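Local coordinates for cysteine desulfurase (Fervidobacterium islandicum, PDB 6A6G) that catalyses removal of sulfur from L-cysteine, holding it as an enzyme persulfide that is probably passed to the partner scaffold protein SufU for iron-sulfur cluster assembly, at the interface of chains A and B. Residues are numbered along the deposited sequence; one frame, centred on the assembly and turned at random. Chains: chain A, Cysteine desulfurase; chain B, Iron-sulfur cluster assembly scaffold protein NifU.

Contact 1: the interface of chains A and B. Residues chain A 392-394; chain B 38, 40, 60.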
loop_
_atom_site.group_PDB
_atom_site.type_symbol
_atom_site.label_atom_id
_atom_site.label_comp_id
_atom_site.label_asym_id
_atom_site.label_seq_id
_atom_site.Cartn_x
_atom_site.Cartn_y
_atom_site.Cartn_z
ATOM N N PHE A 392 11.480 21.559 29.091
ATOM C CA PHE A 392 11.368 20.808 27.869
ATOM C C PHE A 392 9.950 20.283 27.706
ATOM O O PHE A 392 9.455 19.605 28.598
ATOM C CB PHE A 392 12.407 19.684 27.848
ATOM C CG PHE A 392 12.427 18.908 26.567
ATOM C CD1 PHE A 392 12.934 19.473 25.419
ATOM C CD2 PHE A 392 11.932 17.610 26.516
ATOM C CE1 PHE A 392 12.943 18.758 24.233
ATOM C CE2 PHE A 392 11.949 16.892 25.334
ATOM C CZ PHE A 392 12.460 17.466 24.194
ATOM N N PRO A 393 9.303 20.574 26.557
ATOM C CA PRO A 393 7.877 20.256 26.319
ATOM C C PRO A 393 7.527 18.838 25.806
ATOM O O PRO A 393 6.399 18.576 25.340
ATOM C CB PRO A 393 7.461 21.328 25.327
ATOM C CG PRO A 393 8.724 21.742 24.627
ATOM C CD PRO A 393 9.860 21.481 25.540
ATOM N N ASN A 394 8.487 17.930 25.934
ATOM C CA ASN A 394 8.377 16.574 25.423
ATOM C C ASN A 394 7.935 16.572 23.948
ATOM O O ASN A 394 7.155 15.744 23.481
ATOM C CB ASN A 394 7.523 15.732 26.357
ATOM C CG ASN A 394 8.104 15.685 27.790
ATOM O OD1 ASN A 394 9.312 15.855 27.995
ATOM N ND2 ASN A 394 7.244 15.463 28.775
ATOM N N GLY B 38 1.727 15.665 21.725
ATOM C CA GLY B 38 2.643 16.104 22.794
ATOM C C GLY B 38 2.164 17.253 23.663
ATOM O O GLY B 38 2.965 17.974 24.271
ATOM N N GLU B 40 0.107 17.580 27.072
ATOM C CA GLU B 40 -0.182 16.638 28.141
ATOM C C GLU B 40 -1.022 17.293 29.224
ATOM O O GLU B 40 -0.748 18.418 29.650
ATOM C CB GLU B 40 1.127 16.134 28.765
ATOM C CG GLU B 40 2.141 15.577 27.765
ATOM C CD GLU B 40 3.594 15.648 28.241
ATOM O OE1 GLU B 40 3.917 16.473 29.154
ATOM O OE2 GLU B 40 4.417 14.874 27.675
ATOM N N HIS B 60 3.035 19.638 30.110
ATOM C CA HIS B 60 3.443 20.600 29.124
ATOM C C HIS B 60 2.355 20.680 28.049
ATOM O O HIS B 60 1.818 19.660 27.616
ATOM C CB HIS B 60 4.819 20.248 28.565
ATOM C CG HIS B 60 5.892 20.268 29.610
ATOM N ND1 HIS B 60 6.334 19.125 30.245
ATOM C CD2 HIS B 60 6.570 21.298 30.172
ATOM C CE1 HIS B 60 7.260 19.448 31.129
ATOM N NE2 HIS B 60 7.422 20.760 31.107
#
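A loop of the desulfurase, whose class-V aminotransferase family uses pyridoxal phosphate, meets two loops of the NifU-like scaffold here: A:Phe392, A:Pro393 and A:Asn394, just before strand 396-400, face B:Gly38 and B:Glu40 from one loop and B:His60 from the turn leading into helix 63-76. It illustrates how a small patch can combine a well-formed polar bond with backbone-to-ring packing. The amide of A:Asn394 is the donor. Its ND2 reaches the carboxylate oxygen OE2 of B:Glu40 at 3.1 Å, with 165° at the hydrogen. The acceptor lies in the amide plane and is approached through its syn lone pair, on the side of the other oxygen, although the amide and carboxylate planes are turned 54° apart and the two side chains cross at about a right angle. Beyond CG the B:Glu40 chain is extended, which carries the carboxylate out to the asparagine tip. The second oxygen, OE1, lies at the imidazole edge of B:His60, in the ring plane, and receives a weak hydrogen bond of 3.4 Å from the B:His60 backbone N, which may help orient the carboxylate toward A:Asn394.

B:His60 turns one imidazole face to the backbone of chain A. With CG anti to its own carbonyl carbon (chi1 -62°), the ring is brought under the A:Phe392 carbonyl. The O of that carbonyl stands 3.3 Å above the ring plane, over its centre and 3.4 Å from CE1 of B:His60, and thus meets the face. Lower on the same side chain, B:His60 CB packs against A:Pro393 CA at 3.8 Å.

Contact 2: the interface of chains A and B. Residues chain A 356-357, 360-361, 424; chain B 6, 62-64, 120.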
loop_
_atom_site.group_PDB
_atom_site.type_symbol
_atom_site.label_atom_id
_atom_site.label_comp_id
_atom_site.label_asym_id
_atom_site.label_seq_id
_atom_site.Cartn_x
_atom_site.Cartn_y
_atom_site.Cartn_z
ATOM N N HIS A 356 3.549 23.530 19.246
ATOM C CA HIS A 356 2.321 23.813 18.457
ATOM C C HIS A 356 2.116 25.276 18.179
ATOM O O HIS A 356 1.769 25.661 17.062
ATOM C CB HIS A 356 1.082 23.305 19.122
ATOM C CG HIS A 356 1.124 21.850 19.411
ATOM N ND1 HIS A 356 0.143 21.212 20.133
ATOM C CD2 HIS A 356 2.064 20.916 19.124
ATOM C CE1 HIS A 356 0.459 19.940 20.247
ATOM N NE2 HIS A 356 1.614 19.732 19.632
ATOM N N ASP A 357 2.376 26.110 19.172
ATOM C CA ASP A 357 2.168 27.525 18.985
ATOM C C ASP A 357 3.183 28.081 18.020
ATOM O O ASP A 357 2.856 28.901 17.173
ATOM C CB ASP A 357 2.192 28.223 20.348
ATOM C CG ASP A 357 1.133 27.647 21.308
ATOM O OD1 ASP A 357 -0.023 27.460 20.908
ATOM O OD2 ASP A 357 1.464 27.362 22.474
ATOM N N HIS A 360 2.130 26.973 14.521
ATOM C CA HIS A 360 0.884 27.623 14.105
ATOM C C HIS A 360 1.148 29.019 13.608
ATOM O O HIS A 360 0.733 29.385 12.499
ATOM C CB HIS A 360 -0.112 27.674 15.247
ATOM C CG HIS A 360 -1.458 28.128 14.818
ATOM N ND1 HIS A 360 -2.552 27.298 14.821
ATOM C CD2 HIS A 360 -1.884 29.317 14.321
ATOM C CE1 HIS A 360 -3.598 27.951 14.343
ATOM N NE2 HIS A 360 -3.217 29.173 14.015
ATOM N N ILE A 361 1.861 29.804 14.405
ATOM C CA ILE A 361 2.170 31.184 14.013
ATOM C C ILE A 361 3.046 31.221 12.794
ATOM O O ILE A 361 2.817 32.009 11.890
ATOM C CB ILE A 361 2.814 31.974 15.158
ATOM C CG1 ILE A 361 1.725 32.333 16.164
ATOM C CG2 ILE A 361 3.488 33.253 14.652
ATOM C CD1 ILE A 361 2.241 32.745 17.528
ATOM N N PHE A 424 4.989 35.878 22.813
ATOM C CA PHE A 424 4.759 35.234 24.101
ATOM C C PHE A 424 5.651 35.777 25.233
ATOM O O PHE A 424 5.608 35.257 26.332
ATOM C CB PHE A 424 4.956 33.723 23.975
ATOM C CG PHE A 424 3.980 33.058 23.039
ATOM C CD1 PHE A 424 2.762 32.572 23.505
ATOM C CD2 PHE A 424 4.282 32.908 21.684
ATOM C CE1 PHE A 424 1.864 31.964 22.637
ATOM C CE2 PHE A 424 3.397 32.298 20.821
ATOM C CZ PHE A 424 2.179 31.838 21.290
ATOM N N TYR B 6 -4.981 33.454 18.345
ATOM C CA TYR B 6 -4.555 33.784 19.705
ATOM C C TYR B 6 -5.220 35.108 20.214
ATOM O O TYR B 6 -4.591 36.163 20.290
ATOM C CB TYR B 6 -3.011 33.846 19.791
ATOM C CG TYR B 6 -2.403 32.507 19.562
ATOM C CD1 TYR B 6 -2.472 31.516 20.543
ATOM C CD2 TYR B 6 -1.846 32.191 18.349
ATOM C CE1 TYR B 6 -1.967 30.253 20.326
ATOM C CE2 TYR B 6 -1.343 30.935 18.114
ATOM C CZ TYR B 6 -1.389 29.969 19.094
ATOM O OH TYR B 6 -0.846 28.741 18.832
ATOM N N CYS B 62 0.850 23.496 24.805
ATOM C CA CYS B 62 0.078 24.461 24.078
ATOM C C CYS B 62 -0.596 25.626 24.769
ATOM O O CYS B 62 -1.305 25.406 25.727
ATOM C CB CYS B 62 -1.130 23.642 23.787
ATOM S SG CYS B 62 -1.644 23.763 22.179
ATOM N N ALA B 63 -0.551 26.804 24.166
ATOM C CA ALA B 63 -1.344 27.928 24.656
ATOM C C ALA B 63 -2.852 27.619 24.645
ATOM O O ALA B 63 -3.558 27.909 25.585
ATOM C CB ALA B 63 -1.046 29.162 23.840
ATOM N N ILE B 64 -3.307 26.985 23.584
ATOM C CA ILE B 64 -4.703 26.636 23.424
ATOM C C ILE B 64 -5.158 25.533 24.370
ATOM O O ILE B 64 -6.220 25.651 24.990
ATOM C CB ILE B 64 -4.979 26.269 21.962
ATOM C CG1 ILE B 64 -4.847 27.545 21.148
ATOM C CG2 ILE B 64 -6.373 25.621 21.783
ATOM C CD1 ILE B 64 -5.080 27.347 19.678
ATOM N N ARG B 120 -6.194 22.292 15.427
ATOM C CA ARG B 120 -6.052 22.789 16.804
ATOM C C ARG B 120 -7.176 22.411 17.718
ATOM O O ARG B 120 -7.059 22.602 18.925
ATOM C CB ARG B 120 -5.814 24.303 16.864
ATOM C CG ARG B 120 -4.614 24.797 16.043
ATOM C CD ARG B 120 -3.261 24.201 16.442
ATOM N NE ARG B 120 -2.926 24.436 17.840
ATOM C CZ ARG B 120 -2.378 25.544 18.345
ATOM N NH1 ARG B 120 -2.111 25.612 19.636
ATOM N NH2 ARG B 120 -2.091 26.591 17.588
#
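The guanidinium of B:Arg120, on the NifU-like scaffold, is sandwiched between CB of A:His356 on one face and CD1 of B:Ile64 on the other, both toward the rim. At its edge, in plane, lie the hydroxyl of B:Tyr6, SG of B:Cys62 and CG of A:His360; the A:His360 ring in turn has CD of the arginine at its edge. Bends at chi2 and chi3 (-60° and -57°) fold the arginine back to this position. Its NH2 donates to B:Tyr6 OH at 2.8 Å, almost straight. The same NH2 lies 2.9 Å from A:His360 ND1 but comes from over the ring face, a poorly directed hydrogen bond at best. B:Cys62 probably belongs to the zinc-binding cysteines of SufU proteins, and A:His356, its ND1 3.7 Å from that SG, may be the SufS histidine placed toward their site.

A:Asp357, in the first turn of helix 355-366, pairs with the arginine. OD1 accepts from B:Tyr6 OH at 2.6 Å on the anti side, and from B:Arg120 NH1 in a 3.1 Å salt bridge on the syn side, 30° out of the carboxylate plane. OD2 uses its syn lone pair for the backbone N of B:Ala63 at 2.7 Å, capping helix 63-76, whose start would probably stabilise the negative charge. The ring carbon CE2 of B:Tyr6 touches A:Ile361 CG1 at 3.9 Å. An alanine in place of B:Arg120 would probably leave the A:Asp357 carboxylate without its charged mate and the B:Tyr6 hydroxyl without the donor that fixes it.

Contact 1 and contact 2 lie about 13 Å apart, measured between the centres of their C-alpha atoms, and belong to one continuous interface. On the scaffold they are joined by the short turn between strand 54-58 and helix 63-76, which supplies residues to both. The desulfurase contributes two separate elements: the loop before strand 396-400 to contact 1, and helix 355-366 to contact 2, with A:Phe424 near the C-terminus at its margin. Gripping that turn at both ends should fix the scaffold's orientation, probably so that its cysteines can receive sulfur from the persulfide on A:Cys376. Each desulfurase in the two-plus-two assembly can hold one scaffold this way.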